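Local coordinates for protein putative TetR-family transcriptional regulator (Syntrophomonas wolfei subsp. wolfei, PDB 3LWJ) that probably binds DNA through a predicted helix-turn-helix motif, as a putative transcriptional regulator of the TetR family, at residues 128-139 and 156-165. Sequence-based numbering, arbitrary orientation.
Sequences EDRLLEFYSRNI and IAHSILAIEK. With EDO (1,2-ethanediol), chain B.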
loop_
_atom_site.group_PDB
_atom_site.type_symbol
_atom_site.label_atom_id
_atom_site.label_comp_id
_atom_site.label_asym_id
_atom_site.label_seq_id
_atom_site.Cartn_x
_atom_site.Cartn_y
_atom_site.Cartn_z
ATOM N N GLU A 128 -1.414 7.013 -9.937
ATOM C CA GLU A 128 -0.729 7.419 -8.704
ATOM C C GLU A 128 0.211 8.621 -8.866
ATOM O O GLU A 128 0.191 9.514 -8.020
ATOM C CB GLU A 128 -0.041 6.193 -8.076
ATOM C CG GLU A 128 -1.138 5.262 -7.481
ATOM C CD GLU A 128 -0.659 4.014 -6.793
ATOM O OE1 GLU A 128 0.448 3.538 -7.075
ATOM O OE2 GLU A 128 -1.439 3.487 -5.978
ATOM N N ASP A 129 0.984 8.677 -9.956
ATOM C CA ASP A 129 1.897 9.816 -10.234
ATOM C C ASP A 129 1.101 11.102 -10.360
ATOM O O ASP A 129 1.547 12.186 -9.911
ATOM C CB ASP A 129 2.720 9.594 -11.531
ATOM C CG ASP A 129 3.912 8.653 -11.341
ATOM O OD1 ASP A 129 4.211 8.213 -10.188
ATOM O OD2 ASP A 129 4.569 8.347 -12.366
ATOM N N ARG A 130 -0.081 10.997 -10.957
ATOM C CA ARG A 130 -0.945 12.170 -11.139
ATOM C C ARG A 130 -1.439 12.721 -9.804
ATOM O O ARG A 130 -1.375 13.936 -9.564
ATOM C CB ARG A 130 -2.152 11.813 -12.000
ATOM C CG ARG A 130 -3.066 12.996 -12.326
ATOM C CD ARG A 130 -3.995 12.642 -13.449
ATOM N NE ARG A 130 -5.032 13.651 -13.672
ATOM C CZ ARG A 130 -6.116 13.434 -14.404
ATOM N NH1 ARG A 130 -6.320 12.245 -14.985
ATOM N NH2 ARG A 130 -7.006 14.397 -14.552
ATOM N N LEU A 131 -1.922 11.822 -8.947
ATOM C CA LEU A 131 -2.314 12.185 -7.594
ATOM C C LEU A 131 -1.106 12.726 -6.796
ATOM O O LEU A 131 -1.202 13.766 -6.148
ATOM C CB LEU A 131 -2.938 10.987 -6.884
ATOM C CG LEU A 131 -4.284 10.487 -7.396
ATOM C CD1 LEU A 131 -4.681 9.352 -6.514
ATOM C CD2 LEU A 131 -5.396 11.598 -7.484
ATOM N N LEU A 132 0.031 12.036 -6.868
ATOM C CA LEU A 132 1.229 12.484 -6.161
ATOM C C LEU A 132 1.684 13.899 -6.543
ATOM O O LEU A 132 2.016 14.713 -5.649
ATOM C CB LEU A 132 2.398 11.495 -6.331
ATOM C CG LEU A 132 2.211 10.171 -5.576
ATOM C CD1 LEU A 132 3.148 9.074 -6.177
ATOM C CD2 LEU A 132 2.442 10.356 -4.075
ATOM N N GLU A 133 1.675 14.204 -7.843
ATOM C CA GLU A 133 2.016 15.528 -8.333
ATOM C C GLU A 133 1.022 16.562 -7.812
ATOM O O GLU A 133 1.410 17.598 -7.308
ATOM C CB GLU A 133 2.074 15.572 -9.879
ATOM C CG GLU A 133 3.358 14.962 -10.508
ATOM N N PHE A 134 -0.269 16.282 -7.900
ATOM C CA PHE A 134 -1.254 17.192 -7.309
ATOM C C PHE A 134 -1.015 17.419 -5.811
ATOM O O PHE A 134 -1.024 18.546 -5.339
ATOM C CB PHE A 134 -2.669 16.639 -7.504
ATOM C CG PHE A 134 -3.747 17.595 -7.108
ATOM C CD1 PHE A 134 -3.847 18.846 -7.728
ATOM C CD2 PHE A 134 -4.660 17.265 -6.098
ATOM C CE1 PHE A 134 -4.852 19.745 -7.371
ATOM C CE2 PHE A 134 -5.641 18.154 -5.719
ATOM C CZ PHE A 134 -5.754 19.397 -6.351
ATOM N N TYR A 135 -0.828 16.338 -5.056
ATOM C CA TYR A 135 -0.616 16.479 -3.619
ATOM C C TYR A 135 0.646 17.302 -3.372
ATOM O O TYR A 135 0.682 18.134 -2.464
ATOM C CB TYR A 135 -0.472 15.118 -2.911
ATOM C CG TYR A 135 -1.663 14.169 -2.969
ATOM C CD1 TYR A 135 -2.958 14.620 -3.265
ATOM C CD2 TYR A 135 -1.506 12.813 -2.685
ATOM C CE1 TYR A 135 -4.045 13.756 -3.308
ATOM C CE2 TYR A 135 -2.626 11.932 -2.687
ATOM C CZ TYR A 135 -3.882 12.423 -3.009
ATOM O OH TYR A 135 -4.990 11.611 -3.030
ATOM N N SER A 136 1.670 17.091 -4.211
ATOM C CA SER A 136 2.875 17.888 -4.082
ATOM C C SER A 136 2.602 19.394 -4.277
ATOM O O SER A 136 3.062 20.209 -3.475
ATOM C CB SER A 136 3.981 17.376 -5.012
ATOM O OG SER A 136 4.329 16.062 -4.634
ATOM N N ARG A 137 1.835 19.759 -5.302
ATOM C CA ARG A 137 1.540 21.187 -5.585
ATOM C C ARG A 137 0.896 21.788 -4.351
ATOM O O ARG A 137 1.280 22.854 -3.928
ATOM C CB ARG A 137 0.568 21.396 -6.751
ATOM C CG ARG A 137 0.938 20.803 -8.118
ATOM C CD ARG A 137 2.192 21.393 -8.715
ATOM N NE ARG A 137 3.390 20.755 -8.157
ATOM C CZ ARG A 137 3.951 19.625 -8.598
ATOM N NH1 ARG A 137 3.434 18.943 -9.621
ATOM N NH2 ARG A 137 5.056 19.177 -7.998
ATOM N N ASN A 138 -0.069 21.084 -3.763
ATOM C CA ASN A 138 -0.787 21.620 -2.604
ATOM C C ASN A 138 0.076 21.738 -1.368
ATOM O O ASN A 138 -0.067 22.707 -0.635
ATOM C CB ASN A 138 -2.024 20.798 -2.283
ATOM C CG ASN A 138 -2.965 20.650 -3.490
ATOM O OD1 ASN A 138 -3.578 19.602 -3.681
ATOM N ND2 ASN A 138 -3.064 21.690 -4.302
ATOM N N ILE A 139 0.989 20.777 -1.144
ATOM C CA ILE A 139 1.937 20.903 -0.036
ATOM C C ILE A 139 2.896 22.088 -0.275
ATOM O O ILE A 139 3.196 22.846 0.637
ATOM C CB ILE A 139 2.737 19.621 0.177
ATOM C CG1 ILE A 139 1.794 18.524 0.720
ATOM C CG2 ILE A 139 3.874 19.878 1.155
ATOM C CD1 ILE A 139 2.177 17.120 0.341
ATOM N N ILE A 156 6.085 13.325 1.813
ATOM C CA ILE A 156 4.756 13.627 2.354
ATOM C C ILE A 156 3.624 13.208 1.414
ATOM O O ILE A 156 2.629 12.628 1.861
ATOM C CB ILE A 156 4.579 15.102 2.764
ATOM C CG1 ILE A 156 5.722 15.577 3.699
ATOM C CG2 ILE A 156 3.239 15.288 3.448
ATOM C CD1 ILE A 156 6.081 14.652 4.800
ATOM N N ALA A 157 3.779 13.442 0.123
ATOM C CA ALA A 157 2.745 13.096 -0.871
ATOM C C ALA A 157 2.604 11.578 -0.937
ATOM O O ALA A 157 1.490 11.033 -0.928
ATOM C CB ALA A 157 3.118 13.695 -2.225
ATOM N N HIS A 158 3.745 10.889 -0.919
ATOM C CA HIS A 158 3.751 9.440 -0.855
ATOM C C HIS A 158 3.096 8.914 0.427
ATOM O O HIS A 158 2.328 7.948 0.378
ATOM C CB HIS A 158 5.179 8.884 -0.988
ATOM C CG HIS A 158 5.691 8.862 -2.389
ATOM N ND1 HIS A 158 6.348 9.929 -2.963
ATOM C CD2 HIS A 158 5.668 7.884 -3.325
ATOM C CE1 HIS A 158 6.722 9.604 -4.188
ATOM N NE2 HIS A 158 6.311 8.372 -4.438
ATOM N N SER A 159 3.325 9.565 1.570
ATOM C CA SER A 159 2.682 9.098 2.798
ATOM C C SER A 159 1.185 9.251 2.794
ATOM O O SER A 159 0.472 8.369 3.320
ATOM C CB SER A 159 3.298 9.766 4.042
ATOM O OG SER A 159 2.885 11.106 4.238
ATOM N N ILE A 160 0.692 10.340 2.187
ATOM C CA ILE A 160 -0.762 10.572 2.026
ATOM C C ILE A 160 -1.359 9.496 1.135
ATOM O O ILE A 160 -2.288 8.793 1.532
ATOM C CB ILE A 160 -1.071 11.952 1.441
ATOM C CG1 ILE A 160 -0.545 13.061 2.372
ATOM C CG2 ILE A 160 -2.574 12.084 1.223
ATOM C CD1 ILE A 160 -0.547 14.488 1.699
ATOM N N LEU A 161 -0.751 9.296 -0.028
ATOM C CA LEU A 161 -1.210 8.273 -0.934
ATOM C C LEU A 161 -1.165 6.904 -0.288
ATOM O O LEU A 161 -2.130 6.156 -0.377
ATOM C CB LEU A 161 -0.428 8.255 -2.254
ATOM C CG LEU A 161 -1.009 7.313 -3.337
ATOM C CD1 LEU A 161 -2.497 7.504 -3.509
ATOM C CD2 LEU A 161 -0.303 7.500 -4.672
ATOM N N ALA A 162 -0.061 6.594 0.388
ATOM C CA ALA A 162 0.119 5.260 0.986
ATOM C C ALA A 162 -0.949 4.924 2.018
ATOM O O ALA A 162 -1.516 3.809 2.020
ATOM C CB ALA A 162 1.549 5.104 1.579
ATOM N N ILE A 163 -1.221 5.832 2.942
ATOM C CA ILE A 163 -2.220 5.549 3.978
ATOM C C ILE A 163 -3.614 5.447 3.363
ATOM O O ILE A 163 -4.491 4.666 3.813
ATOM C CB ILE A 163 -2.160 6.550 5.171
ATOM C CG1 ILE A 163 -2.941 6.047 6.393
ATOM C CG2 ILE A 163 -2.675 7.918 4.803
ATOM C CD1 ILE A 163 -2.767 4.612 6.725
ATOM N N GLU A 164 -3.857 6.266 2.360
ATOM C CA GLU A 164 -5.143 6.208 1.666
ATOM C C GLU A 164 -5.271 4.851 0.968
ATOM O O GLU A 164 -6.281 4.197 1.072
ATOM C CB GLU A 164 -5.271 7.357 0.669
ATOM C CG GLU A 164 -5.488 8.702 1.343
ATOM C CD GLU A 164 -5.586 9.853 0.384
ATOM O OE1 GLU A 164 -5.119 9.717 -0.758
ATOM O OE2 GLU A 164 -6.098 10.909 0.796
ATOM N N LYS A 165 -4.221 4.405 0.279
ATOM C CA LYS A 165 -4.278 3.127 -0.408
ATOM C C LYS A 165 -4.476 1.983 0.597
ATOM O O LYS A 165 -5.222 1.033 0.366
ATOM C CB LYS A 165 -2.928 2.817 -1.079
ATOM C CG LYS A 165 -2.674 3.165 -2.474
ATOM C CD LYS A 165 -1.184 2.793 -2.812
ATOM C CE LYS A 165 -1.031 1.352 -3.317
ATOM N NZ LYS A 165 -1.490 1.175 -4.769
HETATM C C1 EDO B . -2.823 17.571 -1.303
HETATM O O1 EDO B . -4.166 17.976 -1.681
HETATM C C2 EDO B . -2.554 17.044 0.111
HETATM O O2 EDO B . -2.776 17.990 1.174
HETATM O O HOH W 1 -0.003 0.814 -7.112
HETATM O O HOH W 2 -6.067 12.902 -0.874
#
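Segments 128-139 and 156-165, parts of helices 118-144 and 153-173, run at 126° to each other, their axes 8.9 Å apart at closest approach, with Y135 facing A157 where the backbones come nearest. The small A157 probably helps the backbones come this close: its methyl is a knob among L132, Y135, S136 and I139, with CB 3.6 Å from S136 OG. In return, Y135 fits among A157, I160, L161 and E164. With CG beside its backbone N (chi1 -62°), the Y135 ring presents an edge to A157 O, rests CE2 3.9 Å from I160 CG2, and carries OH to 3.0 Å from E164 OE1, ring and carboxylate planes 78° apart. Water 2 gives a proton to E164 OE2 and makes a weak hydrogen bond with Y135 OH. Without the ring, as with an alanine at Y135, a gap would probably open beside I160 and L161, and E164 and water 2 would lose their phenolic neighbour. L161 is the third knob, its CD2 3.7 Å from E128 CB. L132 lays CD2 over the centre of the H158 imidazole in a CH-pi contact, 4.0 Å from the centroid; H158 ND1 bonds to S154 O, and its NE2 meets K170 of the second subunit. At one end K165, bent at chi3 and chi4, brings NZ 2.6 Å from E128 OE2 in a salt bridge that uses the oxygen's syn lone pair; water 1 bridges NZ to OE1, and Y110 OH also bonds to OE2. Knobs-into-holes packing thus joins two helices of the C-terminal helical domain, while the salt bridge, backed by water and tyrosine, probably offsets the cost of burying the E128 carboxylate.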